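Long-range contacts in putative ATP-grasp superfamily protein (PDB 3DF7), which is of unknown function but, as a member of the ATP-grasp superfamily, probably binds ATP and a metal ion: residues I168-S173 and V185-I190; G197-A202 and V276-V281; G231-Y236 and E244-L249; R210-E215 and D238-I243; V253-R258 and L299-L304. All blocks are in the same frame, centred on the assembly; numbering follows the deposited sequence.

Interaction 1: residues I168-S173 and V185-I190; sequences INLSVS and VNEQII
Ser-171 and Asn-186 face each other as an antiparallel hydrogen-bonded pair and carry two of the three backbone bonds. Asn-186 N gives to Ser-171 O at 2.8 Å. Ser-171 N returns a bond to Asn-186 O at 2.9 Å. The third bond runs from Gln-188 N to Asn-169 O, 2.8 Å. Leu-170/Glu-187 and Val-172/Val-185 are the non-hydrogen-bonded pairs on either side of Ser-171/Asn-186.

Among polar side chains, Gln-188 bends at chi2 (-62°), which turns CD toward the neighbouring strand. NE2 then reaches Ser-171 OG at 2.7 Å in a weak, bent hydrogen bond. Ser-173 OG is bonded to Tyr-229 OH. The carboxylate of Glu-187 forms a salt bridge with Arg-203.

Apolar contact is on the face of Leu-170 and Val-172. Leu-170 CD2 rests on the backbone of the other strand, 3.7 Å from Glu-187 CA. Val-172 CG2 and Val-185 CG2 meet more loosely at 4.4 Å. Helix 206-220 covers this side.

The two strands, 168-176 and 180-191, form a beta hairpin within the antiparallel sheet of the ATP-grasp domain.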
# COMPACT_ATOMS: atom_id res chain seq x y z
N ILE A 168 -16.34 10.28 2.96
CA ILE A 168 -15.93 9.31 1.95
C ILE A 168 -14.50 8.85 2.22
O ILE A 168 -13.59 9.68 2.29
CB ILE A 168 -15.99 9.94 0.55
CG1 ILE A 168 -17.35 10.61 0.34
CG2 ILE A 168 -15.73 8.88 -0.52
CD1 ILE A 168 -17.44 11.46 -0.92
N ASN A 169 -14.30 7.54 2.37
CA ASN A 169 -12.96 7.00 2.60
C ASN A 169 -12.32 6.66 1.27
O ASN A 169 -12.87 5.88 0.49
CB ASN A 169 -13.02 5.76 3.49
CG ASN A 169 -13.23 6.10 4.96
OD1 ASN A 169 -14.24 6.70 5.32
ND2 ASN A 169 -12.27 5.74 5.80
N LEU A 170 -11.16 7.24 1.01
CA LEU A 170 -10.47 7.04 -0.26
C LEU A 170 -8.97 6.84 -0.10
O LEU A 170 -8.42 6.95 1.00
CB LEU A 170 -10.69 8.27 -1.14
CG LEU A 170 -12.13 8.74 -1.34
CD1 LEU A 170 -12.13 10.18 -1.84
CD2 LEU A 170 -12.82 7.82 -2.33
N SER A 171 -8.33 6.54 -1.21
CA SER A 171 -6.88 6.38 -1.25
C SER A 171 -6.46 6.83 -2.64
O SER A 171 -7.20 6.65 -3.61
CB SER A 171 -6.46 4.93 -0.98
OG SER A 171 -6.72 4.08 -2.08
N VAL A 172 -5.29 7.45 -2.74
CA VAL A 172 -4.78 7.92 -4.02
C VAL A 172 -3.47 7.22 -4.31
O VAL A 172 -2.56 7.21 -3.47
CB VAL A 172 -4.53 9.45 -4.00
CG1 VAL A 172 -4.01 9.91 -5.35
CG2 VAL A 172 -5.83 10.18 -3.66
N SER A 173 -3.39 6.60 -5.48
CA SER A 173 -2.20 5.89 -5.91
C SER A 173 -1.37 6.87 -6.73
O SER A 173 -1.82 7.37 -7.76
CB SER A 173 -2.57 4.68 -6.78
OG SER A 173 -3.41 3.79 -6.07
N VAL A 185 -7.44 6.92 -8.27
CA VAL A 185 -8.10 7.37 -7.05
C VAL A 185 -9.07 6.24 -6.74
O VAL A 185 -9.93 5.90 -7.57
CB VAL A 185 -8.85 8.70 -7.24
CG1 VAL A 185 -9.64 9.03 -5.97
CG2 VAL A 185 -7.86 9.83 -7.52
N ASN A 186 -8.91 5.65 -5.56
CA ASN A 186 -9.72 4.51 -5.17
C ASN A 186 -10.63 4.77 -3.99
O ASN A 186 -10.33 5.58 -3.11
CB ASN A 186 -8.80 3.34 -4.84
CG ASN A 186 -7.47 3.42 -5.56
OD1 ASN A 186 -6.43 3.74 -4.96
ND2 ASN A 186 -7.49 3.16 -6.86
N GLU A 187 -11.75 4.07 -3.97
CA GLU A 187 -12.72 4.20 -2.90
C GLU A 187 -12.46 3.04 -1.94
O GLU A 187 -12.26 1.91 -2.37
CB GLU A 187 -14.12 4.10 -3.48
CG GLU A 187 -15.24 4.32 -2.51
CD GLU A 187 -16.59 4.14 -3.17
OE1 GLU A 187 -16.67 4.28 -4.41
OE2 GLU A 187 -17.58 3.89 -2.45
N GLN A 188 -12.45 3.32 -0.64
CA GLN A 188 -12.23 2.27 0.33
C GLN A 188 -13.53 1.93 1.05
O GLN A 188 -14.30 2.82 1.42
CB GLN A 188 -11.17 2.69 1.36
CG GLN A 188 -9.81 3.07 0.77
CD GLN A 188 -9.12 1.93 0.04
OE1 GLN A 188 -9.13 0.79 0.50
NE2 GLN A 188 -8.50 2.24 -1.10
N ILE A 189 -13.79 0.64 1.22
CA ILE A 189 -14.99 0.20 1.92
C ILE A 189 -14.52 -0.34 3.26
O ILE A 189 -13.82 -1.35 3.34
CB ILE A 189 -15.72 -0.89 1.12
CG1 ILE A 189 -16.22 -0.29 -0.21
CG2 ILE A 189 -16.90 -1.44 1.92
CD1 ILE A 189 -16.84 -1.29 -1.16
N ILE A 190 -14.91 0.35 4.33
CA ILE A 190 -14.48 -0.04 5.67
C ILE A 190 -15.56 -0.65 6.55
O ILE A 190 -16.71 -0.20 6.56
CB ILE A 190 -13.86 1.18 6.39
CG1 ILE A 190 -12.70 1.72 5.55
CG2 ILE A 190 -13.39 0.78 7.79
CD1 ILE A 190 -11.99 2.90 6.17

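Interaction 2: residues G197-A202 and V276-V281; sequences GAVVPA and VRRQMV
Strands 197-200 and 279-281 run antiparallel, the axes of these short segments 4.6 Å apart and at 164°. Ala-198/Val-281 and Val-200/Gln-279 are hydrogen-bonded pairs, each joined by two backbone bonds. The shortest are Val-281 N to Ala-198 O and Gln-279 N to Val-200 O, both 2.7 Å. Val-199 and Met-280, a selenomethionine, form the non-hydrogen-bonded pair between them. Gly-197 CA lies only 3.0 Å from Val-281 O, a close approach at a residue that has no side chain.

Here the strand that follows the 180-191 hairpin arm is joined to strand 279-285, from much later in the chain. The large antiparallel sheet is thereby continued toward the C-terminus.

Beyond the strands, a cis peptide precedes Pro-201, and Arg-278 reaches the loop after strand 197-200. Its CG is anti to the backbone N (chi1 -178°), and the chain bends at chi3. NE gives a nearly straight bond of 2.8 Å to Pro-201 O, which lies in the guanidinium plane. NH2 gives a longer one, 3.2 Å, to Ala-202 O, from above that carbonyl plane. NH1 pairs with Asp-305. The aliphatic part is also used: Arg-278 CD packs on Val-199 CG1 at 3.6 Å. Val-199 CG2 touches the selenomethionine methyl, Met-280 CE, at 4.1 Å.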
# COMPACT_ATOMS: atom_id res chain seq x y z
N GLY A 197 -12.80 -3.74 1.39
CA GLY A 197 -12.73 -3.73 -0.06
C GLY A 197 -12.42 -2.36 -0.62
O GLY A 197 -12.33 -1.39 0.12
N ALA A 198 -12.25 -2.30 -1.94
CA ALA A 198 -11.97 -1.04 -2.62
C ALA A 198 -12.70 -1.05 -3.96
O ALA A 198 -13.02 -2.10 -4.50
CB ALA A 198 -10.46 -0.88 -2.84
N VAL A 199 -12.97 0.14 -4.47
CA VAL A 199 -13.63 0.30 -5.76
C VAL A 199 -12.68 1.15 -6.59
O VAL A 199 -12.30 2.25 -6.19
CB VAL A 199 -14.99 1.02 -5.60
CG1 VAL A 199 -15.66 1.18 -6.96
CG2 VAL A 199 -15.89 0.22 -4.67
N VAL A 200 -12.26 0.60 -7.73
CA VAL A 200 -11.31 1.27 -8.62
C VAL A 200 -11.89 1.43 -10.04
O VAL A 200 -12.16 0.44 -10.71
CB VAL A 200 -10.01 0.42 -8.73
CG1 VAL A 200 -8.98 1.14 -9.59
CG2 VAL A 200 -9.46 0.13 -7.34
N PRO A 201 -12.09 2.68 -10.49
CA PRO A 201 -11.82 3.94 -9.79
C PRO A 201 -12.94 4.31 -8.82
O PRO A 201 -14.03 3.74 -8.88
CB PRO A 201 -11.67 4.95 -10.92
CG PRO A 201 -12.70 4.46 -11.89
CD PRO A 201 -12.48 2.95 -11.89
N ALA A 202 -12.67 5.27 -7.95
CA ALA A 202 -13.65 5.70 -6.96
C ALA A 202 -14.92 6.26 -7.59
O ALA A 202 -14.89 6.87 -8.66
CB ALA A 202 -13.03 6.75 -6.04
N VAL A 276 -11.29 2.11 -19.06
CA VAL A 276 -11.76 2.29 -17.71
C VAL A 276 -12.95 1.36 -17.52
O VAL A 276 -13.99 1.52 -18.15
CB VAL A 276 -12.19 3.74 -17.43
CG1 VAL A 276 -12.70 3.88 -15.99
CG2 VAL A 276 -11.01 4.68 -17.65
N ARG A 277 -12.75 0.35 -16.67
CA ARG A 277 -13.78 -0.64 -16.37
C ARG A 277 -13.76 -0.79 -14.85
O ARG A 277 -12.95 -1.54 -14.31
CB ARG A 277 -13.40 -1.97 -17.04
CG ARG A 277 -14.45 -3.08 -16.95
CD ARG A 277 -13.86 -4.36 -17.53
NE ARG A 277 -13.26 -4.10 -18.84
CZ ARG A 277 -12.24 -4.79 -19.35
NH1 ARG A 277 -11.71 -5.79 -18.66
NH2 ARG A 277 -11.75 -4.47 -20.54
N ARG A 278 -14.63 -0.05 -14.18
CA ARG A 278 -14.68 -0.07 -12.72
C ARG A 278 -14.72 -1.46 -12.10
O ARG A 278 -15.55 -2.31 -12.45
CB ARG A 278 -15.87 0.76 -12.22
CG ARG A 278 -15.95 0.84 -10.70
CD ARG A 278 -16.98 1.88 -10.24
NE ARG A 278 -16.44 3.24 -10.30
CZ ARG A 278 -16.89 4.19 -11.10
NH1 ARG A 278 -17.90 3.95 -11.93
NH2 ARG A 278 -16.34 5.40 -11.07
N GLN A 279 -13.81 -1.68 -11.16
CA GLN A 279 -13.69 -2.96 -10.47
C GLN A 279 -13.94 -2.83 -8.98
O GLN A 279 -13.74 -1.76 -8.40
CB GLN A 279 -12.28 -3.52 -10.65
CG GLN A 279 -11.85 -3.72 -12.09
CD GLN A 279 -12.67 -4.78 -12.75
OE1 GLN A 279 -13.32 -4.55 -13.77
NE2 GLN A 279 -12.66 -5.97 -12.17
N MSE A 280 -14.37 -3.92 -8.36
CA MSE A 280 -14.53 -3.94 -6.92
C MSE A 280 -13.59 -5.02 -6.40
O MSE A 280 -13.66 -6.17 -6.84
CB MSE A 280 -15.96 -4.29 -6.47
CG MSE A 280 -16.04 -4.48 -4.94
SE MSE A 280 -17.80 -4.81 -4.20
CE MSE A 280 -18.36 -2.97 -3.94
N VAL A 281 -12.69 -4.64 -5.50
CA VAL A 281 -11.78 -5.61 -4.90
C VAL A 281 -12.38 -5.87 -3.53
O VAL A 281 -12.76 -4.93 -2.83
CB VAL A 281 -10.35 -5.02 -4.74
CG1 VAL A 281 -9.44 -6.04 -4.06
CG2 VAL A 281 -9.77 -4.63 -6.09

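Interaction 3: residues G231-Y236 and E244-L249; sequences GVDIVY and EINARL
Gly-231 and Asn-246 form the tighter of two hydrogen-bonded pairs. Gly-231 N bonds to Asn-246 O at 2.8 Å, and Asn-246 N to Gly-231 O at 2.7 Å. In the next pair Asp-233 N gives to Glu-244 O at 2.8 Å, while the return bond from Glu-244 N to Asp-233 O is weak.

The side chains of Asp-233 and Glu-244 lie side by side and point the same way, their carboxylate planes 36° apart. Asp-233 OD2 and Glu-244 OE2 are 3.8 Å apart. One water donates to both, at 2.6 Å to Asp-233 OD2 and 3.0 Å to Glu-244 OE2. An alanine in place of Asp-233 would probably leave this water without one of its two carboxylate acceptors and Glu-244 freer to turn.

The other face is apolar. Val-232 CG1 lies 3.7 Å from Glu-244 O and only loosely meets Ile-245. Val-232 also touches Val-220 of helix 206-220. After the strand, Ala-247 centres an inverse gamma turn, and Arg-248 pairs with Glu-79 and lies near a bound acetate.

Strands 228-236 and 240-246 make a beta hairpin. Asp-233, with Glu-244 and Asn-246 as a Glu-x-Asn pattern, is consistent with the metal-ATP site of the ATP-grasp fold, though no metal is modelled beside them.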
# COMPACT_ATOMS: atom_id res chain seq x y z
N GLY A 231 0.92 5.16 -1.75
CA GLY A 231 -0.51 5.26 -1.56
C GLY A 231 -0.81 6.26 -0.46
O GLY A 231 -0.10 6.31 0.55
N VAL A 232 -1.84 7.09 -0.64
CA VAL A 232 -2.20 8.07 0.38
C VAL A 232 -3.66 7.86 0.79
O VAL A 232 -4.55 7.94 -0.05
CB VAL A 232 -2.06 9.52 -0.13
CG1 VAL A 232 -2.42 10.50 0.99
CG2 VAL A 232 -0.63 9.76 -0.60
N ASP A 233 -3.89 7.59 2.07
CA ASP A 233 -5.25 7.39 2.57
C ASP A 233 -5.86 8.73 2.95
O ASP A 233 -5.24 9.52 3.66
CB ASP A 233 -5.26 6.46 3.79
CG ASP A 233 -5.08 5.00 3.42
OD1 ASP A 233 -5.15 4.66 2.22
OD2 ASP A 233 -4.88 4.19 4.35
N ILE A 234 -7.07 8.97 2.46
CA ILE A 234 -7.77 10.22 2.70
C ILE A 234 -9.24 10.02 3.01
O ILE A 234 -9.87 9.07 2.54
CB ILE A 234 -7.66 11.14 1.45
CG1 ILE A 234 -6.27 11.78 1.41
CG2 ILE A 234 -8.75 12.21 1.47
CD1 ILE A 234 -5.98 12.51 0.13
N VAL A 235 -9.79 10.91 3.83
CA VAL A 235 -11.21 10.88 4.14
C VAL A 235 -11.72 12.25 3.72
O VAL A 235 -11.17 13.28 4.12
CB VAL A 235 -11.51 10.68 5.64
CG1 VAL A 235 -13.02 10.75 5.88
CG2 VAL A 235 -10.96 9.33 6.11
N TYR A 236 -12.75 12.27 2.88
CA TYR A 236 -13.31 13.53 2.43
C TYR A 236 -14.60 13.83 3.17
O TYR A 236 -15.62 13.17 2.95
CB TYR A 236 -13.59 13.51 0.92
CG TYR A 236 -13.96 14.86 0.36
CD1 TYR A 236 -13.00 15.67 -0.24
CD2 TYR A 236 -15.27 15.35 0.47
CE1 TYR A 236 -13.33 16.94 -0.72
CE2 TYR A 236 -15.61 16.62 -0.01
CZ TYR A 236 -14.64 17.40 -0.60
OH TYR A 236 -14.96 18.65 -1.08
N GLU A 244 -3.13 8.73 6.20
CA GLU A 244 -1.96 7.87 6.21
C GLU A 244 -1.24 7.87 4.87
O GLU A 244 -1.83 8.17 3.83
CB GLU A 244 -2.42 6.45 6.57
CG GLU A 244 -1.36 5.37 6.52
CD GLU A 244 -1.89 4.03 7.01
OE1 GLU A 244 -2.41 3.98 8.15
OE2 GLU A 244 -1.79 3.03 6.27
N ILE A 245 0.04 7.54 4.90
CA ILE A 245 0.84 7.45 3.69
C ILE A 245 1.53 6.10 3.68
O ILE A 245 2.34 5.81 4.56
CB ILE A 245 1.92 8.56 3.61
CG1 ILE A 245 1.26 9.93 3.44
CG2 ILE A 245 2.85 8.27 2.43
CD1 ILE A 245 2.26 11.07 3.33
N ASN A 246 1.19 5.27 2.70
CA ASN A 246 1.80 3.95 2.58
C ASN A 246 2.87 4.05 1.50
O ASN A 246 2.56 4.15 0.31
CB ASN A 246 0.75 2.92 2.18
CG ASN A 246 -0.32 2.75 3.24
OD1 ASN A 246 -0.05 2.27 4.35
ND2 ASN A 246 -1.54 3.14 2.92
N ALA A 247 4.13 4.05 1.93
CA ALA A 247 5.25 4.15 1.01
C ALA A 247 5.58 2.76 0.50
O ALA A 247 6.68 2.25 0.71
CB ALA A 247 6.46 4.76 1.72
N ARG A 248 4.61 2.15 -0.18
CA ARG A 248 4.74 0.80 -0.71
C ARG A 248 3.48 0.52 -1.52
O ARG A 248 2.51 1.27 -1.44
CB ARG A 248 4.79 -0.21 0.43
CG ARG A 248 3.56 -0.11 1.35
CD ARG A 248 3.44 -1.30 2.29
NE ARG A 248 2.37 -1.12 3.28
CZ ARG A 248 1.08 -1.31 3.07
NH1 ARG A 248 0.64 -1.71 1.87
NH2 ARG A 248 0.21 -1.12 4.05
N LEU A 249 3.49 -0.57 -2.27
CA LEU A 249 2.30 -0.94 -3.03
C LEU A 249 1.15 -1.13 -2.05
O LEU A 249 1.37 -1.53 -0.90
CB LEU A 249 2.52 -2.26 -3.77
CG LEU A 249 3.55 -2.29 -4.89
CD1 LEU A 249 3.46 -3.63 -5.62
CD2 LEU A 249 3.29 -1.15 -5.85
O HOH W 1 -3.57 1.98 4.11

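Interaction 4: residues R210-E215 and D238-I243; sequences REVVEE and DQPYVI
Pro-240 has the most surface buried here, and its ring is set against one side of helix 210-215. Its CG reaches the helix backbone, 3.7 Å from Glu-211 O, and lies 3.9 Å from Glu-211 CB. The same CG meets Val-212 CG2 at 4.0 Å.

Glu-215 comes second. Its CG is anti to the carbonyl carbon (chi1 -63°), and the chain bends at chi2. The methylene carbons are what touch the proline: Glu-215 CG is 3.6 Å from Pro-240 CB, and the two side chains cross at about a right angle. The carboxylate is held by Arg-218 on the same helix. Further on, Glu-215 O lies 4.1 Å from Val-242 CG2.

Glu-211 also crosses the proline at about a right angle, using CB. Its chain is extended beyond CG, and OE1 is hydrogen-bonded to Tyr-236 OH on the neighbouring strand.

Helix 206-220 thus packs over the start of edge strand 240-246; the axes of segments 210-215 and 240-243 come within 8.4 Å. The joint between the two segments is van der Waals in kind: two glutamates lend their aliphatic carbons to a proline, while their charged ends have partners outside it.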
# COMPACT_ATOMS: atom_id res chain seq x y z
N ARG A 210 -10.44 15.80 -8.00
CA ARG A 210 -9.39 16.81 -8.16
C ARG A 210 -8.84 17.28 -6.82
O ARG A 210 -7.63 17.37 -6.64
CB ARG A 210 -9.91 18.02 -8.94
CG ARG A 210 -10.26 17.73 -10.40
CD ARG A 210 -10.82 18.98 -11.07
NE ARG A 210 -11.30 18.72 -12.43
CZ ARG A 210 -10.51 18.42 -13.46
NH1 ARG A 210 -9.19 18.35 -13.29
NH2 ARG A 210 -11.03 18.20 -14.66
N GLU A 211 -9.74 17.60 -5.88
CA GLU A 211 -9.33 18.07 -4.56
C GLU A 211 -8.53 17.02 -3.80
O GLU A 211 -7.49 17.31 -3.20
CB GLU A 211 -10.55 18.47 -3.74
CG GLU A 211 -11.12 19.82 -4.11
CD GLU A 211 -12.40 20.15 -3.36
OE1 GLU A 211 -12.51 19.75 -2.18
OE2 GLU A 211 -13.28 20.82 -3.94
N VAL A 212 -9.02 15.78 -3.82
CA VAL A 212 -8.35 14.69 -3.12
C VAL A 212 -6.96 14.41 -3.71
O VAL A 212 -6.01 14.13 -2.98
CB VAL A 212 -9.24 13.42 -3.15
CG1 VAL A 212 -8.46 12.20 -2.72
CG2 VAL A 212 -10.43 13.63 -2.21
N VAL A 213 -6.85 14.49 -5.03
CA VAL A 213 -5.56 14.28 -5.68
C VAL A 213 -4.63 15.44 -5.32
O VAL A 213 -3.47 15.23 -4.98
CB VAL A 213 -5.70 14.21 -7.22
CG1 VAL A 213 -4.32 14.22 -7.88
CG2 VAL A 213 -6.46 12.95 -7.61
N GLU A 214 -5.16 16.66 -5.36
CA GLU A 214 -4.35 17.83 -5.04
C GLU A 214 -3.76 17.74 -3.64
O GLU A 214 -2.58 18.05 -3.44
CB GLU A 214 -5.19 19.11 -5.16
CG GLU A 214 -4.36 20.39 -5.05
CD GLU A 214 -5.20 21.66 -5.17
OE1 GLU A 214 -5.99 21.75 -6.13
OE2 GLU A 214 -5.07 22.55 -4.31
N GLU A 215 -4.57 17.32 -2.68
CA GLU A 215 -4.08 17.21 -1.31
C GLU A 215 -3.16 16.00 -1.10
O GLU A 215 -2.27 16.04 -0.26
CB GLU A 215 -5.26 17.16 -0.33
CG GLU A 215 -6.09 18.44 -0.33
CD GLU A 215 -5.23 19.70 -0.37
OE1 GLU A 215 -4.34 19.84 0.49
OE2 GLU A 215 -5.44 20.54 -1.27
N ASP A 238 -15.72 17.63 4.35
CA ASP A 238 -16.10 18.84 3.64
C ASP A 238 -14.86 19.23 2.84
O ASP A 238 -14.90 20.14 2.01
CB ASP A 238 -16.48 19.95 4.63
CG ASP A 238 -15.32 20.39 5.49
OD1 ASP A 238 -14.72 19.54 6.18
OD2 ASP A 238 -15.00 21.60 5.49
N GLN A 239 -13.76 18.53 3.10
CA GLN A 239 -12.49 18.76 2.42
C GLN A 239 -11.63 17.51 2.61
O GLN A 239 -11.96 16.64 3.43
CB GLN A 239 -11.76 19.97 3.02
CG GLN A 239 -11.26 19.76 4.45
CD GLN A 239 -10.41 20.91 4.97
OE1 GLN A 239 -9.34 21.22 4.42
NE2 GLN A 239 -10.86 21.55 6.05
N PRO A 240 -10.52 17.40 1.86
CA PRO A 240 -9.67 16.22 2.03
C PRO A 240 -8.85 16.27 3.31
O PRO A 240 -8.22 17.28 3.61
CB PRO A 240 -8.77 16.25 0.80
CG PRO A 240 -9.59 17.00 -0.21
CD PRO A 240 -10.19 18.10 0.62
N TYR A 241 -8.87 15.17 4.06
CA TYR A 241 -8.09 15.01 5.28
C TYR A 241 -7.14 13.84 5.02
O TYR A 241 -7.59 12.74 4.68
CB TYR A 241 -8.99 14.65 6.47
CG TYR A 241 -9.62 15.83 7.17
CD1 TYR A 241 -9.12 16.29 8.38
CD2 TYR A 241 -10.74 16.46 6.64
CE1 TYR A 241 -9.71 17.36 9.05
CE2 TYR A 241 -11.34 17.53 7.30
CZ TYR A 241 -10.82 17.97 8.50
OH TYR A 241 -11.41 19.02 9.16
N VAL A 242 -5.84 14.08 5.15
CA VAL A 242 -4.84 13.04 4.93
C VAL A 242 -4.69 12.23 6.22
O VAL A 242 -4.34 12.77 7.27
CB VAL A 242 -3.48 13.64 4.53
CG1 VAL A 242 -2.42 12.56 4.46
CG2 VAL A 242 -3.61 14.32 3.17
N ILE A 243 -4.95 10.94 6.11
CA ILE A 243 -4.89 10.03 7.25
C ILE A 243 -3.62 9.19 7.35
O ILE A 243 -3.09 8.96 8.44
CB ILE A 243 -6.08 9.04 7.21
CG1 ILE A 243 -7.38 9.79 6.91
CG2 ILE A 243 -6.18 8.29 8.53
CD1 ILE A 243 -7.75 10.83 7.95

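Interaction 5: residues V253-R258 and L299-L304; sequences VVAFSR and LEIIDL
Ile-301 lies across the segment 253-258 with both of its branches in use. Its CD1 reaches Val-254, 3.4 Å from Val-254 O and 3.7 Å from Val-254 CG2. CG1 is anti to the carbonyl carbon (chi1 -53°) and CG2 anti to the backbone N, which sends the two branches to different partners. CG2 lies 4.2 Å from Ala-255 CB and 3.6 Å from Arg-258 NE.

Strand 297-303 lies between 279-285 and 292-294 in the large antiparallel sheet. Residues 253-255 and the short helix 256-260 pack on one face of it. Leu-299 of the strand and Val-254 of the other segment both touch helix 18-35.

Arg-258 lies over the end of the strand, its chain bent at chi3 (60°), which sets NE beside Ile-301 CG2. One guanidinium face lies over Ile-301 O, 3.2 Å above the plane and offset toward the rim. NH2 forms a salt bridge with Asp-303 OD1 at 3.2 Å. The guanidinium and carboxylate planes are 19° apart. Two waters also bridge the pair, weakly on the arginine side. One accepts from Asp-303 N at 3.0 Å, the other donates to Asp-303 OD2 at 2.6 Å, and each takes a weak bond from Arg-258 NH2. An alanine at Arg-258 would probably leave Asp-303 without this positive partner and open a gap beside Ile-301 CG2.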
# COMPACT_ATOMS: atom_id res chain seq x y z
N VAL A 253 -3.91 -1.80 -6.10
CA VAL A 253 -3.08 -2.04 -7.27
C VAL A 253 -3.45 -3.32 -8.01
O VAL A 253 -3.29 -3.41 -9.23
CB VAL A 253 -1.57 -2.11 -6.88
CG1 VAL A 253 -1.26 -3.46 -6.21
CG2 VAL A 253 -0.72 -1.92 -8.10
N VAL A 254 -3.95 -4.32 -7.29
CA VAL A 254 -4.31 -5.58 -7.92
C VAL A 254 -5.40 -5.42 -8.98
O VAL A 254 -5.50 -6.22 -9.90
CB VAL A 254 -4.77 -6.64 -6.88
CG1 VAL A 254 -3.70 -6.80 -5.80
CG2 VAL A 254 -6.11 -6.24 -6.27
N ALA A 255 -6.20 -4.37 -8.86
CA ALA A 255 -7.29 -4.14 -9.82
C ALA A 255 -6.88 -3.37 -11.07
O ALA A 255 -7.66 -3.29 -12.03
CB ALA A 255 -8.43 -3.41 -9.12
N PHE A 256 -5.67 -2.82 -11.10
CA PHE A 256 -5.25 -2.03 -12.25
C PHE A 256 -5.35 -2.68 -13.64
O PHE A 256 -5.86 -2.05 -14.57
CB PHE A 256 -3.83 -1.50 -12.02
CG PHE A 256 -3.74 -0.43 -10.94
CD1 PHE A 256 -4.84 -0.10 -10.16
CD2 PHE A 256 -2.54 0.24 -10.72
CE1 PHE A 256 -4.75 0.89 -9.18
CE2 PHE A 256 -2.44 1.23 -9.74
CZ PHE A 256 -3.55 1.56 -8.97
N SER A 257 -4.90 -3.92 -13.78
CA SER A 257 -4.98 -4.58 -15.09
C SER A 257 -6.40 -4.65 -15.63
O SER A 257 -6.64 -4.30 -16.79
CB SER A 257 -4.39 -5.99 -15.03
OG SER A 257 -2.97 -5.94 -14.92
N ARG A 258 -7.33 -5.11 -14.81
CA ARG A 258 -8.72 -5.20 -15.22
C ARG A 258 -9.37 -3.83 -15.36
O ARG A 258 -10.03 -3.55 -16.36
CB ARG A 258 -9.52 -6.06 -14.23
CG ARG A 258 -9.25 -7.56 -14.36
CD ARG A 258 -9.81 -8.34 -13.18
NE ARG A 258 -11.26 -8.19 -13.04
CZ ARG A 258 -12.15 -9.06 -13.49
NH1 ARG A 258 -11.76 -10.17 -14.11
NH2 ARG A 258 -13.45 -8.82 -13.33
N LEU A 299 -9.54 -13.20 -2.07
CA LEU A 299 -9.57 -11.81 -2.47
C LEU A 299 -10.10 -11.84 -3.89
O LEU A 299 -9.55 -12.53 -4.75
CB LEU A 299 -8.17 -11.19 -2.44
CG LEU A 299 -8.19 -9.67 -2.65
CD1 LEU A 299 -8.81 -8.99 -1.44
CD2 LEU A 299 -6.79 -9.16 -2.88
N GLU A 300 -11.19 -11.12 -4.13
CA GLU A 300 -11.81 -11.09 -5.44
C GLU A 300 -11.65 -9.74 -6.10
O GLU A 300 -11.42 -8.73 -5.43
CB GLU A 300 -13.32 -11.37 -5.33
CG GLU A 300 -13.73 -12.55 -4.48
CD GLU A 300 -15.20 -12.49 -4.11
OE1 GLU A 300 -16.05 -12.57 -5.03
OE2 GLU A 300 -15.51 -12.36 -2.91
N ILE A 301 -11.76 -9.74 -7.42
CA ILE A 301 -11.71 -8.54 -8.24
C ILE A 301 -12.84 -8.76 -9.24
O ILE A 301 -12.75 -9.64 -10.10
CB ILE A 301 -10.38 -8.40 -9.00
CG1 ILE A 301 -9.21 -8.50 -8.03
CG2 ILE A 301 -10.34 -7.06 -9.72
CD1 ILE A 301 -7.85 -8.41 -8.70
N ILE A 302 -13.91 -7.98 -9.12
CA ILE A 302 -15.06 -8.15 -10.00
C ILE A 302 -15.51 -6.86 -10.68
O ILE A 302 -15.34 -5.77 -10.13
CB ILE A 302 -16.27 -8.68 -9.22
CG1 ILE A 302 -16.72 -7.64 -8.19
CG2 ILE A 302 -15.90 -9.97 -8.50
CD1 ILE A 302 -17.89 -8.08 -7.33
N ASP A 303 -16.09 -6.98 -11.87
CA ASP A 303 -16.58 -5.79 -12.56
C ASP A 303 -17.72 -5.20 -11.75
O ASP A 303 -18.57 -5.94 -11.23
CB ASP A 303 -17.11 -6.12 -13.96
CG ASP A 303 -16.08 -6.74 -14.87
OD1 ASP A 303 -14.89 -6.33 -14.83
OD2 ASP A 303 -16.46 -7.64 -15.65
N LEU A 304 -17.74 -3.87 -11.64
CA LEU A 304 -18.78 -3.16 -10.90
C LEU A 304 -19.49 -2.24 -11.90
O LEU A 304 -18.84 -1.56 -12.70
CB LEU A 304 -18.15 -2.34 -9.76
CG LEU A 304 -19.09 -1.81 -8.68
CD1 LEU A 304 -19.78 -2.97 -7.97
CD2 LEU A 304 -18.28 -0.99 -7.68
O HOH W 2 -16.46 -9.76 -12.93
O HOH W 3 -15.60 -10.07 -15.59

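All five contacts reach one large antiparallel sheet. Interactions 1 and 3 share a strand boundary: strands 168-176 and 228-236 are neighbours, joined by Leu-170 N to Ile-234 O at 2.7 Å. On the other side, interaction 1 meets interaction 2 through Ile-189 N and Gly-197 O, also 2.7 Å. Interaction 2 passes the sheet on to interaction 5, where Met-280 N bonds to Ile-302 O. Interaction 4 sets helix 206-220 against the edge, and Val-212 and Val-213 also pack on interaction 1. An acetate, probably from the crystallisation liquor, lies about 4 Å from the Arg-248 side chain. Interaction 3 is the contact most likely to border the metal-ATP site.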